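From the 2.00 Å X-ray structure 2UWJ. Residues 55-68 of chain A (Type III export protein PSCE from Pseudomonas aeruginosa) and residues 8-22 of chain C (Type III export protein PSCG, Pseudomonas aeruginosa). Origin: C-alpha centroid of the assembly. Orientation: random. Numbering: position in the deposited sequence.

Chain A (55-68) RALEGGLGILSQLT
Chain C, residues 8-22: ELAELALAGSGQHCH

Residues 55-68 of chain A belong to a helix that begins earlier in the chain, phi/psi near -65/-42 through Gln66(A), then -69/-28 at Leu67(A) and -109/4 at Thr68(A); chain C continues a helix through residues 8-17, then turns through Gly18(C) (-100/-1), Gln19(C) (-127/41) and His20(C) (64/16) to Cys21(C) (-99/65), the N-cap of a following helix. The axes approach to 9.2 Å with their N-to-C directions 55° apart, and CA of Gly60(A) lies 5.9 Å from CA of Leu9(C), CA of Ile63(A) 5.6 Å from CA of Gly16(C).

Leu12(C), chi1 m and chi2 t, is a knob among Gly60(A), Ile63(A), Leu64(A) and Leu67(A); its CD2 lies 3.9 Å from Leu67(A) CD1. Gly60(A) suits the crossing because a CB there would stand 2.5 Å from Leu9(C) CD2. Leu9(C), also m,t, points sideways at CB, yet its CD1 reaches 3.9 Å from Leu57(A) CD2.

Ile63(A) (m,t) points toward chain C. Its CG2 lies 3.9 Å from Gly16(C) CA, where a CB would clash with Ile63(A) CD1, and its CG1 lies 3.6 Å from Cys21(C) CB. Leu67(A) (m,t) points sideways at CB, but its end comes nearer: CD1 meets Ala15(C) CB, which points toward chain A, at 3.8 Å.

Gln66(A) points toward chain C; off-rotamer chi1 -145° and chi2 -115°, with chi3 64°, carry its amide to the turn, where NE2 donates a weak hydrogen bond to Gln19(C) O (2.8 Å, 122°). Gln19(C) is m,t with chi3 44°; its OE1 lies 3.2 Å from Gln66(A) OE1, unbonded because both are acceptors.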

# COMPACT_ATOMS: atom_id res chain seq x y z
N ARG A 55 -26.25 -1.12 -5.57
CA ARG A 55 -25.86 -2.42 -5.03
C ARG A 55 -24.37 -2.44 -4.67
O ARG A 55 -23.97 -3.13 -3.72
CB ARG A 55 -26.20 -3.52 -6.02
CG ARG A 55 -27.75 -3.83 -6.13
CD ARG A 55 -27.89 -4.94 -7.17
NE ARG A 55 -29.19 -4.99 -7.83
CZ ARG A 55 -29.38 -4.87 -9.15
NH1 ARG A 55 -28.36 -4.67 -10.01
NH2 ARG A 55 -30.62 -4.96 -9.61
N ALA A 56 -23.55 -1.72 -5.43
CA ALA A 56 -22.10 -1.66 -5.13
C ALA A 56 -21.88 -0.99 -3.79
O ALA A 56 -21.09 -1.41 -2.98
CB ALA A 56 -21.36 -0.87 -6.19
N LEU A 57 -22.62 0.10 -3.55
CA LEU A 57 -22.52 0.83 -2.29
C LEU A 57 -23.03 -0.01 -1.13
O LEU A 57 -22.39 -0.04 -0.05
CB LEU A 57 -23.30 2.15 -2.41
CG LEU A 57 -22.63 3.23 -3.25
CD1 LEU A 57 -23.68 4.41 -3.53
CD2 LEU A 57 -21.40 3.76 -2.50
N GLU A 58 -24.18 -0.67 -1.32
CA GLU A 58 -24.72 -1.55 -0.26
C GLU A 58 -23.68 -2.68 -0.01
O GLU A 58 -23.51 -3.10 1.11
CB GLU A 58 -26.02 -2.22 -0.70
CG GLU A 58 -27.20 -1.28 -0.61
CD GLU A 58 -28.43 -1.83 -1.31
OE1 GLU A 58 -28.34 -2.84 -2.05
OE2 GLU A 58 -29.50 -1.21 -1.11
N GLY A 59 -23.04 -3.17 -1.08
CA GLY A 59 -22.02 -4.21 -0.88
C GLY A 59 -20.83 -3.66 -0.06
O GLY A 59 -20.27 -4.34 0.82
N GLY A 60 -20.42 -2.43 -0.38
CA GLY A 60 -19.33 -1.82 0.37
C GLY A 60 -19.64 -1.69 1.86
O GLY A 60 -18.78 -1.91 2.71
N LEU A 61 -20.88 -1.28 2.18
CA LEU A 61 -21.30 -1.12 3.58
C LEU A 61 -21.32 -2.48 4.27
O LEU A 61 -20.93 -2.62 5.44
CB LEU A 61 -22.71 -0.47 3.64
CG LEU A 61 -22.62 1.04 3.30
CD1 LEU A 61 -24.02 1.55 2.88
CD2 LEU A 61 -22.14 1.82 4.54
N GLY A 62 -21.77 -3.49 3.53
CA GLY A 62 -21.80 -4.83 4.08
C GLY A 62 -20.36 -5.35 4.31
O GLY A 62 -20.06 -5.96 5.32
N ILE A 63 -19.45 -5.11 3.39
CA ILE A 63 -18.09 -5.58 3.64
C ILE A 63 -17.51 -4.79 4.85
O ILE A 63 -16.92 -5.38 5.75
CB ILE A 63 -17.24 -5.41 2.39
CG1 ILE A 63 -17.76 -6.39 1.30
CG2 ILE A 63 -15.69 -5.56 2.77
CD1 ILE A 63 -17.31 -6.06 -0.09
N LEU A 64 -17.69 -3.47 4.88
CA LEU A 64 -17.14 -2.64 5.97
C LEU A 64 -17.63 -3.13 7.34
O LEU A 64 -16.85 -3.24 8.29
CB LEU A 64 -17.54 -1.19 5.79
CG LEU A 64 -16.99 -0.22 6.87
CD1 LEU A 64 -15.41 -0.27 6.94
CD2 LEU A 64 -17.45 1.22 6.46
N SER A 65 -18.90 -3.48 7.42
CA SER A 65 -19.45 -4.00 8.67
C SER A 65 -18.75 -5.26 9.08
O SER A 65 -18.42 -5.43 10.25
CB SER A 65 -20.94 -4.32 8.55
OG SER A 65 -21.64 -3.10 8.49
N GLN A 66 -18.52 -6.17 8.14
CA GLN A 66 -17.82 -7.41 8.47
C GLN A 66 -16.33 -7.17 8.82
O GLN A 66 -15.76 -7.84 9.69
CB GLN A 66 -17.91 -8.40 7.31
CG GLN A 66 -18.01 -9.86 7.78
CD GLN A 66 -16.81 -10.70 7.38
OE1 GLN A 66 -15.67 -10.46 7.81
NE2 GLN A 66 -17.05 -11.72 6.56
N LEU A 67 -15.69 -6.21 8.15
CA LEU A 67 -14.28 -5.94 8.45
C LEU A 67 -14.07 -5.30 9.85
O LEU A 67 -13.01 -5.46 10.48
CB LEU A 67 -13.66 -5.00 7.38
CG LEU A 67 -13.59 -5.56 5.93
CD1 LEU A 67 -12.87 -4.54 5.00
CD2 LEU A 67 -12.82 -6.86 5.91
N THR A 68 -15.07 -4.58 10.33
CA THR A 68 -14.95 -3.86 11.59
C THR A 68 -15.75 -4.40 12.74
O THR A 68 -15.76 -3.79 13.80
CB THR A 68 -15.40 -2.40 11.43
OG1 THR A 68 -16.78 -2.37 11.06
CG2 THR A 68 -14.57 -1.69 10.37
N GLU C 8 -11.87 3.32 -2.86
CA GLU C 8 -12.17 2.66 -1.60
C GLU C 8 -13.14 1.48 -1.77
O GLU C 8 -13.02 0.46 -1.07
CB GLU C 8 -12.72 3.68 -0.60
CG GLU C 8 -11.60 4.65 -0.23
CD GLU C 8 -12.08 5.76 0.66
OE1 GLU C 8 -11.80 5.70 1.88
OE2 GLU C 8 -12.75 6.67 0.12
N LEU C 9 -14.10 1.61 -2.68
CA LEU C 9 -15.05 0.52 -2.92
C LEU C 9 -14.28 -0.63 -3.55
O LEU C 9 -14.53 -1.79 -3.21
CB LEU C 9 -16.16 0.94 -3.88
CG LEU C 9 -17.28 1.70 -3.16
CD1 LEU C 9 -18.14 2.41 -4.22
CD2 LEU C 9 -18.12 0.70 -2.31
N ALA C 10 -13.35 -0.33 -4.46
CA ALA C 10 -12.56 -1.43 -5.05
C ALA C 10 -11.75 -2.16 -3.96
O ALA C 10 -11.57 -3.39 -4.01
CB ALA C 10 -11.59 -0.90 -6.14
N GLU C 11 -11.21 -1.40 -3.00
CA GLU C 11 -10.44 -2.01 -1.90
C GLU C 11 -11.32 -2.80 -0.97
O GLU C 11 -10.93 -3.90 -0.45
CB GLU C 11 -9.70 -0.96 -1.06
CG GLU C 11 -8.63 -0.20 -1.81
CD GLU C 11 -7.92 0.80 -0.87
OE1 GLU C 11 -8.25 2.01 -0.92
OE2 GLU C 11 -7.07 0.38 -0.06
N LEU C 12 -12.52 -2.27 -0.69
CA LEU C 12 -13.46 -3.01 0.14
C LEU C 12 -13.79 -4.34 -0.58
O LEU C 12 -13.82 -5.38 0.04
CB LEU C 12 -14.78 -2.23 0.33
CG LEU C 12 -14.71 -1.14 1.42
CD1 LEU C 12 -15.91 -0.13 1.23
CD2 LEU C 12 -14.70 -1.83 2.80
N ALA C 13 -14.03 -4.29 -1.89
CA ALA C 13 -14.39 -5.51 -2.62
C ALA C 13 -13.24 -6.56 -2.55
O ALA C 13 -13.49 -7.77 -2.36
CB ALA C 13 -14.70 -5.18 -4.09
N LEU C 14 -12.00 -6.09 -2.72
CA LEU C 14 -10.86 -7.02 -2.68
C LEU C 14 -10.74 -7.62 -1.29
O LEU C 14 -10.61 -8.84 -1.14
CB LEU C 14 -9.59 -6.27 -3.06
CG LEU C 14 -8.38 -7.23 -3.11
CD1 LEU C 14 -8.62 -8.29 -4.23
CD2 LEU C 14 -7.11 -6.39 -3.40
N ALA C 15 -10.80 -6.78 -0.24
CA ALA C 15 -10.70 -7.29 1.14
C ALA C 15 -11.83 -8.28 1.37
O ALA C 15 -11.64 -9.35 1.93
CB ALA C 15 -10.79 -6.13 2.18
N GLY C 16 -13.03 -7.91 0.93
CA GLY C 16 -14.19 -8.76 1.09
C GLY C 16 -14.16 -10.09 0.32
O GLY C 16 -14.73 -11.10 0.76
N SER C 17 -13.48 -10.10 -0.81
CA SER C 17 -13.37 -11.31 -1.64
C SER C 17 -12.60 -12.41 -0.88
O SER C 17 -12.71 -13.56 -1.26
CB SER C 17 -12.65 -11.02 -2.97
OG SER C 17 -11.25 -10.73 -2.78
N GLY C 18 -11.80 -12.04 0.11
CA GLY C 18 -11.04 -13.02 0.87
C GLY C 18 -11.72 -13.33 2.20
O GLY C 18 -11.23 -14.17 2.99
N GLN C 19 -12.85 -12.67 2.46
CA GLN C 19 -13.57 -12.90 3.73
C GLN C 19 -15.04 -13.25 3.53
O GLN C 19 -15.94 -12.77 4.24
CB GLN C 19 -13.40 -11.70 4.68
CG GLN C 19 -11.95 -11.52 5.08
CD GLN C 19 -11.76 -10.62 6.29
OE1 GLN C 19 -12.49 -10.74 7.26
NE2 GLN C 19 -10.76 -9.73 6.23
N HIS C 20 -15.28 -14.08 2.54
CA HIS C 20 -16.60 -14.60 2.24
C HIS C 20 -17.68 -13.60 1.81
O HIS C 20 -18.86 -13.93 1.86
CB HIS C 20 -17.10 -15.44 3.45
CG HIS C 20 -16.03 -16.30 4.07
ND1 HIS C 20 -15.31 -17.26 3.36
CD2 HIS C 20 -15.49 -16.29 5.32
CE1 HIS C 20 -14.39 -17.79 4.14
NE2 HIS C 20 -14.47 -17.23 5.34
N CYS C 21 -17.31 -12.38 1.41
CA CYS C 21 -18.34 -11.41 0.98
C CYS C 21 -18.37 -11.43 -0.54
O CYS C 21 -18.09 -10.43 -1.19
CB CYS C 21 -18.02 -10.01 1.48
SG CYS C 21 -17.93 -9.94 3.30
N HIS C 22 -18.77 -12.57 -1.09
CA HIS C 22 -18.74 -12.77 -2.54
C HIS C 22 -19.77 -12.03 -3.36
O HIS C 22 -19.45 -11.49 -4.44
CB HIS C 22 -18.74 -14.28 -2.82
CG HIS C 22 -17.55 -14.98 -2.23
ND1 HIS C 22 -16.26 -14.69 -2.60
CD2 HIS C 22 -17.46 -15.88 -1.21
CE1 HIS C 22 -15.41 -15.36 -1.83
NE2 HIS C 22 -16.12 -16.09 -0.97